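Local coordinates for intergenic-region protein (Escherichia coli CFT073, PDB 2WJ9) that probably protects incoming foreign DNA by inhibiting host restriction enzymes, at residues 34-48 with 158-170. Residues are numbered along the deposited sequence; the frame is centred on the assembly and turned at random.
Sequences SSACAPETGLQQLVA and VHYYRLRDYALQH. With MPD ((4S)-2-methyl-2,4-pentanediol), chain K.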
loop_
_atom_site.group_PDB
_atom_site.type_symbol
_atom_site.label_atom_id
_atom_site.label_comp_id
_atom_site.label_asym_id
_atom_site.label_seq_id
_atom_site.Cartn_x
_atom_site.Cartn_y
_atom_site.Cartn_z
ATOM N N SER B 34 6.777 5.885 -10.894
ATOM C CA SER B 34 6.285 5.346 -9.627
ATOM C C SER B 34 6.242 6.431 -8.530
ATOM O O SER B 34 6.709 6.237 -7.400
ATOM C CB SER B 34 7.116 4.128 -9.201
ATOM O OG SER B 34 7.065 3.107 -10.196
ATOM N N SER B 35 5.663 7.569 -8.906
ATOM C CA SER B 35 5.429 8.735 -8.037
ATOM C C SER B 35 4.663 8.398 -6.742
ATOM O O SER B 35 3.981 7.389 -6.676
ATOM C CB SER B 35 4.630 9.773 -8.835
ATOM O OG SER B 35 3.878 10.633 -8.004
ATOM N N ALA B 36 4.763 9.269 -5.735
ATOM C CA ALA B 36 4.036 9.077 -4.467
ATOM C C ALA B 36 2.540 9.337 -4.634
ATOM O O ALA B 36 1.733 8.977 -3.782
ATOM C CB ALA B 36 4.599 9.983 -3.377
ATOM N N CYS B 37 2.175 9.993 -5.731
ATOM C CA CYS B 37 0.786 10.320 -6.009
ATOM C C CYS B 37 0.060 9.093 -6.565
ATOM O O CYS B 37 0.507 8.503 -7.539
ATOM C CB CYS B 37 0.740 11.457 -7.027
ATOM S SG CYS B 37 -0.884 12.172 -7.337
ATOM N N ALA B 38 -1.062 8.722 -5.964
ATOM C CA ALA B 38 -1.876 7.610 -6.474
ATOM C C ALA B 38 -2.641 7.991 -7.760
ATOM O O ALA B 38 -3.310 9.021 -7.789
ATOM C CB ALA B 38 -2.852 7.160 -5.399
ATOM N N PRO B 39 -2.526 7.178 -8.836
ATOM C CA PRO B 39 -3.376 7.339 -10.029
ATOM C C PRO B 39 -4.883 7.333 -9.724
ATOM O O PRO B 39 -5.640 8.116 -10.306
ATOM C CB PRO B 39 -3.001 6.117 -10.880
ATOM C CG PRO B 39 -1.617 5.814 -10.496
ATOM C CD PRO B 39 -1.547 6.093 -9.027
ATOM N N GLU B 40 -5.299 6.435 -8.828
ATOM C CA GLU B 40 -6.680 6.379 -8.338
ATOM C C GLU B 40 -6.717 5.993 -6.859
ATOM O O GLU B 40 -5.804 5.333 -6.359
ATOM C CB GLU B 40 -7.506 5.344 -9.111
ATOM C CG GLU B 40 -7.479 5.478 -10.628
ATOM C CD GLU B 40 -8.542 4.627 -11.330
ATOM O OE1 GLU B 40 -9.392 3.995 -10.650
ATOM O OE2 GLU B 40 -8.536 4.602 -12.581
ATOM N N THR B 41 -7.784 6.404 -6.175
ATOM C CA THR B 41 -8.065 5.932 -4.818
ATOM C C THR B 41 -9.283 5.001 -4.878
ATOM O O THR B 41 -9.922 4.872 -5.923
ATOM C CB THR B 41 -8.306 7.105 -3.840
ATOM O OG1 THR B 41 -9.279 8.004 -4.382
ATOM C CG2 THR B 41 -7.003 7.862 -3.580
ATOM N N GLY B 42 -9.591 4.338 -3.769
ATOM C CA GLY B 42 -10.690 3.368 -3.737
ATOM C C GLY B 42 -10.389 2.065 -4.478
ATOM O O GLY B 42 -9.233 1.618 -4.536
ATOM N N LEU B 43 -11.441 1.449 -5.021
ATOM C CA LEU B 43 -11.336 0.163 -5.732
ATOM C C LEU B 43 -10.902 0.370 -7.192
ATOM O O LEU B 43 -11.440 1.238 -7.872
ATOM C CB LEU B 43 -12.684 -0.571 -5.691
ATOM C CG LEU B 43 -13.247 -0.926 -4.304
ATOM C CD1 LEU B 43 -14.665 -1.470 -4.404
ATOM C CD2 LEU B 43 -12.334 -1.926 -3.578
ATOM N N GLN B 44 -9.962 -0.448 -7.674
ATOM C CA GLN B 44 -9.392 -0.287 -9.025
ATOM C C GLN B 44 -8.920 -1.613 -9.632
ATOM O O GLN B 44 -8.226 -2.382 -8.967
ATOM C CB GLN B 44 -8.208 0.688 -8.989
ATOM C CG GLN B 44 -7.362 0.711 -10.281
ATOM C CD GLN B 44 -6.102 1.556 -10.171
ATOM O OE1 GLN B 44 -5.515 1.698 -9.094
ATOM N NE2 GLN B 44 -5.662 2.098 -11.304
ATOM N N GLN B 45 -9.263 -1.844 -10.905
ATOM C CA GLN B 45 -8.759 -3.013 -11.643
ATOM C C GLN B 45 -7.293 -2.802 -11.990
ATOM O O GLN B 45 -6.954 -1.875 -12.734
ATOM C CB GLN B 45 -9.544 -3.256 -12.941
ATOM C CG GLN B 45 -8.956 -4.362 -13.843
ATOM C CD GLN B 45 -8.901 -5.720 -13.163
ATOM O OE1 GLN B 45 -7.844 -6.347 -13.069
ATOM N NE2 GLN B 45 -10.032 -6.163 -12.663
ATOM N N LEU B 46 -6.440 -3.683 -11.481
ATOM C CA LEU B 46 -4.995 -3.558 -11.666
ATOM C C LEU B 46 -4.520 -4.410 -12.853
ATOM O O LEU B 46 -5.008 -5.532 -13.079
ATOM C CB LEU B 46 -4.254 -3.908 -10.368
ATOM C CG LEU B 46 -4.635 -3.026 -9.170
ATOM C CD1 LEU B 46 -3.990 -3.528 -7.884
ATOM C CD2 LEU B 46 -4.279 -1.544 -9.391
ATOM N N VAL B 47 -3.583 -3.854 -13.618
ATOM C CA VAL B 47 -3.096 -4.474 -14.849
ATOM C C VAL B 47 -1.582 -4.286 -14.945
ATOM O O VAL B 47 -1.081 -3.186 -14.700
ATOM C CB VAL B 47 -3.769 -3.860 -16.095
ATOM C CG1 VAL B 47 -3.141 -4.396 -17.381
ATOM C CG2 VAL B 47 -5.275 -4.129 -16.073
ATOM N N ALA B 48 -0.879 -5.372 -15.278
ATOM C CA ALA B 48 0.567 -5.352 -15.523
ATOM C C ALA B 48 0.848 -5.243 -17.026
ATOM O O ALA B 48 0.203 -5.917 -17.840
ATOM C CB ALA B 48 1.206 -6.611 -14.972
ATOM N N VAL B 158 6.044 1.735 -0.383
ATOM C CA VAL B 158 4.992 1.951 -1.364
ATOM C C VAL B 158 5.014 0.923 -2.512
ATOM O O VAL B 158 3.960 0.415 -2.891
ATOM C CB VAL B 158 5.014 3.393 -1.890
ATOM C CG1 VAL B 158 4.110 3.543 -3.113
ATOM C CG2 VAL B 158 4.626 4.365 -0.764
ATOM N N HIS B 159 6.197 0.599 -3.033
ATOM C CA HIS B 159 6.337 -0.504 -3.999
ATOM C C HIS B 159 5.769 -1.827 -3.446
ATOM O O HIS B 159 5.081 -2.563 -4.161
ATOM C CB HIS B 159 7.797 -0.676 -4.454
ATOM C CG HIS B 159 8.154 0.141 -5.661
ATOM N ND1 HIS B 159 7.524 -0.015 -6.877
ATOM C CD2 HIS B 159 9.075 1.120 -5.838
ATOM C CE1 HIS B 159 8.027 0.845 -7.748
ATOM N NE2 HIS B 159 8.976 1.542 -7.146
ATOM N N TYR B 160 6.038 -2.122 -2.174
ATOM C CA TYR B 160 5.475 -3.314 -1.544
ATOM C C TYR B 160 3.942 -3.303 -1.524
ATOM O O TYR B 160 3.306 -4.272 -1.946
ATOM C CB TYR B 160 6.009 -3.490 -0.119
ATOM C CG TYR B 160 5.412 -4.695 0.593
ATOM C CD1 TYR B 160 5.722 -5.980 0.175
ATOM C CD2 TYR B 160 4.519 -4.547 1.647
ATOM C CE1 TYR B 160 5.174 -7.095 0.793
ATOM C CE2 TYR B 160 3.964 -5.668 2.293
ATOM C CZ TYR B 160 4.298 -6.943 1.851
ATOM O OH TYR B 160 3.762 -8.070 2.474
ATOM N N TYR B 161 3.347 -2.208 -1.046
ATOM C CA TYR B 161 1.876 -2.109 -0.981
ATOM C C TYR B 161 1.243 -2.195 -2.390
ATOM O O TYR B 161 0.206 -2.824 -2.583
ATOM C CB TYR B 161 1.426 -0.827 -0.245
ATOM C CG TYR B 161 1.475 -0.908 1.276
ATOM C CD1 TYR B 161 2.341 -0.109 2.008
ATOM C CD2 TYR B 161 0.632 -1.768 1.988
ATOM C CE1 TYR B 161 2.394 -0.178 3.399
ATOM C CE2 TYR B 161 0.680 -1.836 3.383
ATOM C CZ TYR B 161 1.569 -1.045 4.075
ATOM O OH TYR B 161 1.638 -1.096 5.451
ATOM N N ARG B 162 1.886 -1.590 -3.377
ATOM C CA ARG B 162 1.336 -1.566 -4.739
ATOM C C ARG B 162 1.340 -2.953 -5.400
ATOM O O ARG B 162 0.348 -3.367 -6.003
ATOM C CB ARG B 162 2.055 -0.518 -5.589
ATOM C CG ARG B 162 1.613 0.897 -5.219
ATOM C CD ARG B 162 2.430 1.976 -5.885
ATOM N NE ARG B 162 1.840 3.291 -5.636
ATOM C CZ ARG B 162 2.398 4.450 -5.965
ATOM N NH1 ARG B 162 3.590 4.487 -6.551
ATOM N NH2 ARG B 162 1.750 5.578 -5.698
ATOM N N LEU B 163 2.445 -3.671 -5.265
ATOM C CA LEU B 163 2.519 -5.061 -5.751
ATOM C C LEU B 163 1.631 -6.015 -4.939
ATOM O O LEU B 163 1.019 -6.933 -5.505
ATOM C CB LEU B 163 3.970 -5.555 -5.772
ATOM C CG LEU B 163 4.222 -6.949 -6.368
ATOM C CD1 LEU B 163 3.799 -7.014 -7.838
ATOM C CD2 LEU B 163 5.701 -7.337 -6.187
ATOM N N ARG B 164 1.570 -5.816 -3.620
ATOM C CA ARG B 164 0.677 -6.589 -2.759
ATOM C C ARG B 164 -0.773 -6.507 -3.245
ATOM O O ARG B 164 -1.466 -7.511 -3.278
ATOM C CB ARG B 164 0.799 -6.141 -1.288
ATOM C CG ARG B 164 -0.158 -6.805 -0.283
ATOM C CD ARG B 164 0.170 -6.280 1.128
ATOM N NE ARG B 164 -0.753 -6.670 2.197
ATOM C CZ ARG B 164 -1.691 -5.898 2.749
ATOM N NH1 ARG B 164 -1.907 -4.655 2.327
ATOM N NH2 ARG B 164 -2.430 -6.379 3.739
ATOM N N ASP B 165 -1.226 -5.313 -3.643
ATOM C CA ASP B 165 -2.595 -5.167 -4.177
ATOM C C ASP B 165 -2.823 -5.985 -5.455
ATOM O O ASP B 165 -3.871 -6.605 -5.613
ATOM C CB ASP B 165 -2.930 -3.696 -4.463
ATOM C CG ASP B 165 -3.383 -2.933 -3.234
ATOM O OD1 ASP B 165 -3.417 -3.499 -2.114
ATOM O OD2 ASP B 165 -3.731 -1.739 -3.400
ATOM N N TYR B 166 -1.846 -5.980 -6.355
ATOM C CA TYR B 166 -1.891 -6.818 -7.559
ATOM C C TYR B 166 -1.975 -8.312 -7.200
ATOM O O TYR B 166 -2.747 -9.067 -7.823
ATOM C CB TYR B 166 -0.675 -6.538 -8.446
ATOM C CG TYR B 166 -0.681 -7.262 -9.774
ATOM C CD1 TYR B 166 -1.658 -7.003 -10.730
ATOM C CD2 TYR B 166 0.308 -8.187 -10.092
ATOM C CE1 TYR B 166 -1.658 -7.655 -11.951
ATOM C CE2 TYR B 166 0.310 -8.844 -11.306
ATOM C CZ TYR B 166 -0.672 -8.575 -12.238
ATOM O OH TYR B 166 -0.680 -9.224 -13.459
ATOM N N ALA B 167 -1.202 -8.725 -6.185
ATOM C CA ALA B 167 -1.230 -10.110 -5.683
ATOM C C ALA B 167 -2.597 -10.464 -5.099
ATOM O O ALA B 167 -3.098 -11.576 -5.302
ATOM C CB ALA B 167 -0.143 -10.327 -4.635
ATOM N N LEU B 168 -3.206 -9.508 -4.390
ATOM C CA LEU B 168 -4.513 -9.732 -3.774
ATOM C C LEU B 168 -5.620 -9.923 -4.812
ATOM O O LEU B 168 -6.641 -10.524 -4.501
ATOM C CB LEU B 168 -4.867 -8.597 -2.796
ATOM C CG LEU B 168 -4.068 -8.614 -1.482
ATOM C CD1 LEU B 168 -4.263 -7.312 -0.684
ATOM C CD2 LEU B 168 -4.442 -9.818 -0.632
ATOM N N GLN B 169 -5.417 -9.415 -6.028
ATOM C CA GLN B 169 -6.387 -9.568 -7.118
ATOM C C GLN B 169 -6.068 -10.746 -8.052
ATOM O O GLN B 169 -6.851 -11.050 -8.952
ATOM C CB GLN B 169 -6.466 -8.284 -7.955
ATOM C CG GLN B 169 -7.002 -7.061 -7.196
ATOM C CD GLN B 169 -7.201 -5.837 -8.076
ATOM O OE1 GLN B 169 -6.961 -5.863 -9.289
ATOM N NE2 GLN B 169 -7.668 -4.751 -7.463
ATOM N N HIS B 170 -4.922 -11.392 -7.835
ATOM C CA HIS B 170 -4.377 -12.403 -8.766
ATOM C C HIS B 170 -5.106 -13.743 -8.627
ATOM O O HIS B 170 -5.487 -14.114 -7.522
ATOM C CB HIS B 170 -2.880 -12.591 -8.484
ATOM C CG HIS B 170 -2.120 -13.243 -9.601
ATOM N ND1 HIS B 170 -2.035 -14.611 -9.746
ATOM C CD2 HIS B 170 -1.378 -12.713 -10.604
ATOM C CE1 HIS B 170 -1.299 -14.896 -10.806
ATOM N NE2 HIS B 170 -0.894 -13.762 -11.350
HETATM C C1 MPD K . -8.415 -3.647 -2.340
HETATM C C2 MPD K . -7.889 -4.514 -3.472
HETATM O O2 MPD K . -8.613 -4.667 -4.683
HETATM C CM MPD K . -6.670 -5.387 -3.259
HETATM C C3 MPD K . -7.030 -3.307 -3.987
HETATM C C4 MPD K . -7.527 -2.441 -5.187
HETATM O O4 MPD K . -8.948 -2.307 -5.344
HETATM C C5 MPD K . -6.864 -1.053 -5.178
HETATM O O HOH W 1 -5.518 -7.452 -11.018
HETATM O O HOH W 2 -2.353 -7.819 -15.668
#
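Arg162 reaches from helix 154-168 to the loop 34-48 and grips one carbonyl oxygen, Ser35 O, end-on with two nitrogens. Arg162 NH1 lies 2.9 Å and Arg162 NH2 3.0 Å from Ser35 O, and the oxygen lies within 4° of the guanidinium plane. A chain extended from CG to NE carries the group out from the helix, while Val158 CG1 sits against one of its faces. Both N-H bonds are bent, as expected when two donors converge on a single acceptor. Beside this grip, Ser34 OG comes obliquely to the His159 ring, with Ser34 CB also near His159 CE1; His63 ties the two residues further, its ND1 bonded to Ser34 OG and its O to His159 NE2, and Ser34 OG also hydrogen-bonds Gly101 O.

The buried apolar centre is Leu46. With CG beside its own backbone N (chi1 -59°), its CD1 lies 3.6 Å from Asp165 CB and equally close to Tyr166 N, while Asn99 and Asn100 pack against the same side chain. Leu46 CB meets the edge of the Tyr166 ring, and Ala48 CB lies 3.6 Å from Tyr166 OH.

Toward solvent, direct packing gives way to polar bridges. The extended side chain of Gln169 brings its amide to the loop backbone: NE2 donates almost straight to Gln44 O (2.9 Å, 178°), and OE1 receives Leu46 N on a lone pair at 3.1 Å. One water lies within hydrogen-bonding distance of both Gln169 OE1 and Leu46 O; another joins Ala48 N to Tyr166 OH. A methylpentanediol, probably from the crystallisation liquor, links Gln44 N to Gln169 NE2.

Cys37, disulfide-bonded to Cys149 of the second subunit, extends this anchorage across the dimer. Since Arg162 and Gln169 bond to main-chain atoms, the chemistry implies that the helix fixes the loop's path largely through its backbone.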